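Local coordinates for response regulator protein (Burkholderia pseudomallei, PDB 3RQI) that probably acts as a two-component response regulator, in which a receiver domain phosphorylated on aspartate and carrying a calcium ion is joined to a Fis-type DNA-binding domain, at residues A33-H38 and G48-E53. Numbering follows the deposited sequence.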
ATOM      1  N   ALA A  33       0.846 -17.417  23.166  1.00 18.80           N
ATOM      2  CA  ALA A  33       0.430 -16.824  24.424  1.00 18.36           C
ATOM      3  C   ALA A  33       0.111 -15.380  24.043  1.00 17.00           C
ATOM      4  O   ALA A  33       1.012 -14.671  23.612  1.00 17.84           O
ATOM      5  CB  ALA A  33       1.580 -16.853  25.408  1.00 20.48           C
ATOM      6  N   VAL A  34      -1.140 -14.948  24.217  1.00 16.25           N
ATOM      7  CA  VAL A  34      -1.607 -13.653  23.658  1.00 14.86           C
ATOM      8  C   VAL A  34      -1.976 -12.643  24.737  1.00 14.90           C
ATOM      9  O   VAL A  34      -2.659 -12.989  25.735  1.00 17.14           O
ATOM     10  CB  VAL A  34      -2.866 -13.874  22.750  1.00 14.67           C
ATOM     11  CG1 VAL A  34      -3.311 -12.596  22.037  1.00 13.71           C
ATOM     12  CG2 VAL A  34      -2.597 -14.988  21.701  1.00 15.67           C
ATOM     13  N   ARG A  35      -1.493 -11.417  24.563  1.00 13.18           N
ATOM     14  CA  ARG A  35      -1.958 -10.256  25.351  1.00 14.20           C
ATOM     15  C   ARG A  35      -2.681  -9.317  24.407  1.00 12.04           C
ATOM     16  O   ARG A  35      -2.358  -9.258  23.211  1.00 12.10           O
ATOM     17  CB  ARG A  35      -0.778  -9.531  26.011  1.00 14.45           C
ATOM     18  CG  ARG A  35       0.008 -10.417  26.977  1.00 18.05           C
ATOM     19  CD  ARG A  35      -0.879 -10.833  28.156  1.00 22.82           C
ATOM     20  NE  ARG A  35      -1.060  -9.697  29.052  1.00 30.92           N
ATOM     21  CZ  ARG A  35      -0.417  -9.549  30.215  1.00 35.28           C
ATOM     22  NH1 ARG A  35       0.399 -10.497  30.654  1.00 38.76           N
ATOM     23  NH2 ARG A  35      -0.625  -8.471  30.966  1.00 36.90           N
ATOM     24  N   GLN A  36      -3.676  -8.589  24.941  1.00 13.22           N
ATOM     25  CA  GLN A  36      -4.452  -7.643  24.143  1.00 13.21           C
ATOM     26  C   GLN A  36      -4.272  -6.222  24.730  1.00 12.84           C
ATOM     27  O   GLN A  36      -4.228  -6.036  25.959  1.00 15.29           O
ATOM     28  CB  GLN A  36      -5.949  -7.984  24.215  1.00 14.31           C
ATOM     29  CG  GLN A  36      -6.367  -9.335  23.644  1.00 17.42           C
ATOM     30  CD  GLN A  36      -7.867  -9.535  23.857  1.00 20.35           C
ATOM     31  OE1 GLN A  36      -8.666  -8.608  23.667  1.00 22.25           O
ATOM     32  NE2 GLN A  36      -8.239 -10.708  24.344  1.00 23.69           N
ATOM     33  N   ALA A  37      -4.213  -5.233  23.854  1.00 11.49           N
ATOM     34  CA  ALA A  37      -4.230  -3.825  24.224  1.00 11.46           C
ATOM     35  C   ALA A  37      -5.313  -3.158  23.394  1.00 11.75           C
ATOM     36  O   ALA A  37      -5.385  -3.408  22.182  1.00 12.25           O
ATOM     37  CB  ALA A  37      -2.872  -3.176  23.920  1.00 11.89           C
ATOM     38  N   HIS A  38      -6.127  -2.313  24.027  1.00 12.60           N
ATOM     39  CA  HIS A  38      -7.308  -1.749  23.340  1.00 12.32           C
ATOM     40  C   HIS A  38      -7.164  -0.273  23.063  1.00 13.99           C
ATOM     41  O   HIS A  38      -8.062   0.343  22.482  1.00 14.72           O
ATOM     42  CB  HIS A  38      -8.609  -2.044  24.127  1.00 13.84           C
ATOM     43  CG  HIS A  38      -8.758  -3.495  24.452  1.00 16.00           C
ATOM     44  ND1 HIS A  38      -9.079  -3.946  25.718  1.00 20.46           N
ATOM     45  CD2 HIS A  38      -8.588  -4.595  23.687  1.00 17.82           C
ATOM     46  CE1 HIS A  38      -9.107  -5.267  25.710  1.00 19.30           C
ATOM     47  NE2 HIS A  38      -8.791  -5.689  24.499  1.00 17.48           N
ATOM     48  N   GLY A  48       6.199  -2.302  26.886  1.00 12.51           N
ATOM     49  CA  GLY A  48       7.311  -1.913  27.772  1.00 14.74           C
ATOM     50  C   GLY A  48       7.551  -2.903  28.885  1.00 16.08           C
ATOM     51  O   GLY A  48       8.515  -2.732  29.671  1.00 16.52           O
ATOM     52  N   ALA A  49       6.695  -3.932  28.967  1.00 15.54           N
ATOM     53  CA  ALA A  49       6.747  -4.838  30.114  1.00 17.28           C
ATOM     54  C   ALA A  49       7.171  -6.266  29.784  1.00 16.90           C
ATOM     55  O   ALA A  49       7.710  -6.958  30.624  1.00 17.99           O
ATOM     56  CB  ALA A  49       5.396  -4.842  30.846  1.00 18.61           C
ATOM     57  N   GLU A  50       6.945  -6.692  28.545  1.00 17.40           N
ATOM     58  CA  GLU A  50       7.148  -8.079  28.177  1.00 19.68           C
ATOM     59  C   GLU A  50       7.657  -8.104  26.719  1.00 18.79           C
ATOM     60  O   GLU A  50       7.385  -7.189  25.945  1.00 17.59           O
ATOM     61  CB  GLU A  50       5.779  -8.796  28.340  1.00 21.56           C
ATOM     62  CG  GLU A  50       5.434  -9.895  27.357  1.00 26.80           C
ATOM     63  CD  GLU A  50       4.118 -10.607  27.728  1.00 30.87           C
ATOM     64  OE1 GLU A  50       3.373 -10.091  28.603  1.00 32.86           O
ATOM     65  OE2 GLU A  50       3.835 -11.666  27.119  1.00 33.89           O
ATOM     66  N   LYS A  51       8.421  -9.140  26.379  1.00 18.39           N
ATOM     67  CA  LYS A  51       8.923  -9.346  25.011  1.00 18.26           C
ATOM     68  C   LYS A  51       7.902 -10.106  24.193  1.00 15.92           C
ATOM     69  O   LYS A  51       7.422 -11.176  24.623  1.00 17.18           O
ATOM     70  CB  LYS A  51      10.205 -10.182  25.028  1.00 20.12           C
ATOM     71  CG  LYS A  51      10.787 -10.436  23.624  1.00 22.91           C
ATOM     72  CD  LYS A  51      12.111 -11.198  23.697  1.00 29.82           C
ATOM     73  CE  LYS A  51      12.470 -11.837  22.353  1.00 33.46           C
ATOM     74  NZ  LYS A  51      13.520 -12.887  22.540  1.00 35.23           N
ATOM     75  N   PHE A  52       7.604  -9.565  23.005  1.00 14.37           N
ATOM     76  CA  PHE A  52       6.685 -10.199  22.047  1.00 13.69           C
ATOM     77  C   PHE A  52       7.415 -10.607  20.793  1.00 14.59           C
ATOM     78  O   PHE A  52       8.301  -9.886  20.314  1.00 16.00           O
ATOM     79  CB  PHE A  52       5.529  -9.230  21.722  1.00 12.26           C
ATOM     80  CG  PHE A  52       4.652  -8.966  22.921  1.00 13.30           C
ATOM     81  CD1 PHE A  52       4.810  -7.796  23.666  1.00 13.01           C
ATOM     82  CD2 PHE A  52       3.685  -9.892  23.323  1.00 12.11           C
ATOM     83  CE1 PHE A  52       4.012  -7.564  24.788  1.00 13.36           C
ATOM     84  CE2 PHE A  52       2.900  -9.671  24.404  1.00 10.63           C
ATOM     85  CZ  PHE A  52       3.051  -8.512  25.156  1.00 12.91           C
ATOM     86  N   GLU A  53       7.081 -11.776  20.256  1.00 13.40           N
ATOM     87  CA  GLU A  53       7.641 -12.184  18.992  1.00 14.42           C
ATOM     88  C   GLU A  53       6.814 -11.667  17.821  1.00 13.98           C
ATOM     89  O   GLU A  53       7.357 -11.446  16.728  1.00 14.54           O
ATOM     90  CB  GLU A  53       7.733 -13.723  18.954  1.00 15.52           C
ATOM     91  CG  GLU A  53       8.948 -14.280  19.747  1.00 21.81           C
ATOM     92  CD  GLU A  53       8.797 -14.144  21.250  1.00 23.86           C
ATOM     93  OE1 GLU A  53       7.730 -14.498  21.776  1.00 21.53           O
ATOM     94  OE2 GLU A  53       9.773 -13.713  21.920  1.00 26.85           O
TER
HETATM   95  O   HOH W   1       2.089 -13.261  25.935  1.00 27.88           O
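R35 of strand 33-37 meets F52 with its CB and CG, and E50 with its CG and guanidinium. R35 CB lies 4.0 Å from F52 CE2, by the outer end of the ring. CG is the atom shared by both partners: R35 CG is 3.9 Å from F52 CE2, near the ring plane and therefore at its edge, and 3.8 Å from E50 OE1. The chain bends at chi2 (-64°) and chi3 (-74°) while still rising from the strand, and NH1 swings back to the side where E50 OE1 lies. At the tip, R35 NH1 stands 3.6 Å from E50 OE1. This is a long salt bridge: the oxygen stands clear of the guanidinium plane and the two flat groups are turned 78° apart, so charge attraction acts without an N-H directed at the acceptor. E50 also packs on F52, its CG standing above one ring face, nearer the border than the centre; the phenylalanine thus meets glutamate on a face and arginine at an edge. The other carboxylate oxygen works through solvent: a water 2.6 Å from E50 OE2 and 2.9 Å from A33 O bridges the loop and the strand backbone. The side-chain amide of Q77 hydrogen-bonds to E50 O through NE2 and to F52 N through OE1. In the CheY-like receiver fold, strand 33-37 is an outermost strand of the parallel sheet, paired with strand 9-13, and residues 48-53 lead from helix 40-47 into strand 54-56 on the other side of 9-13. The buried F52 side chain touches L11 of that intervening strand, while R35 also touches L46 of helix 40-47.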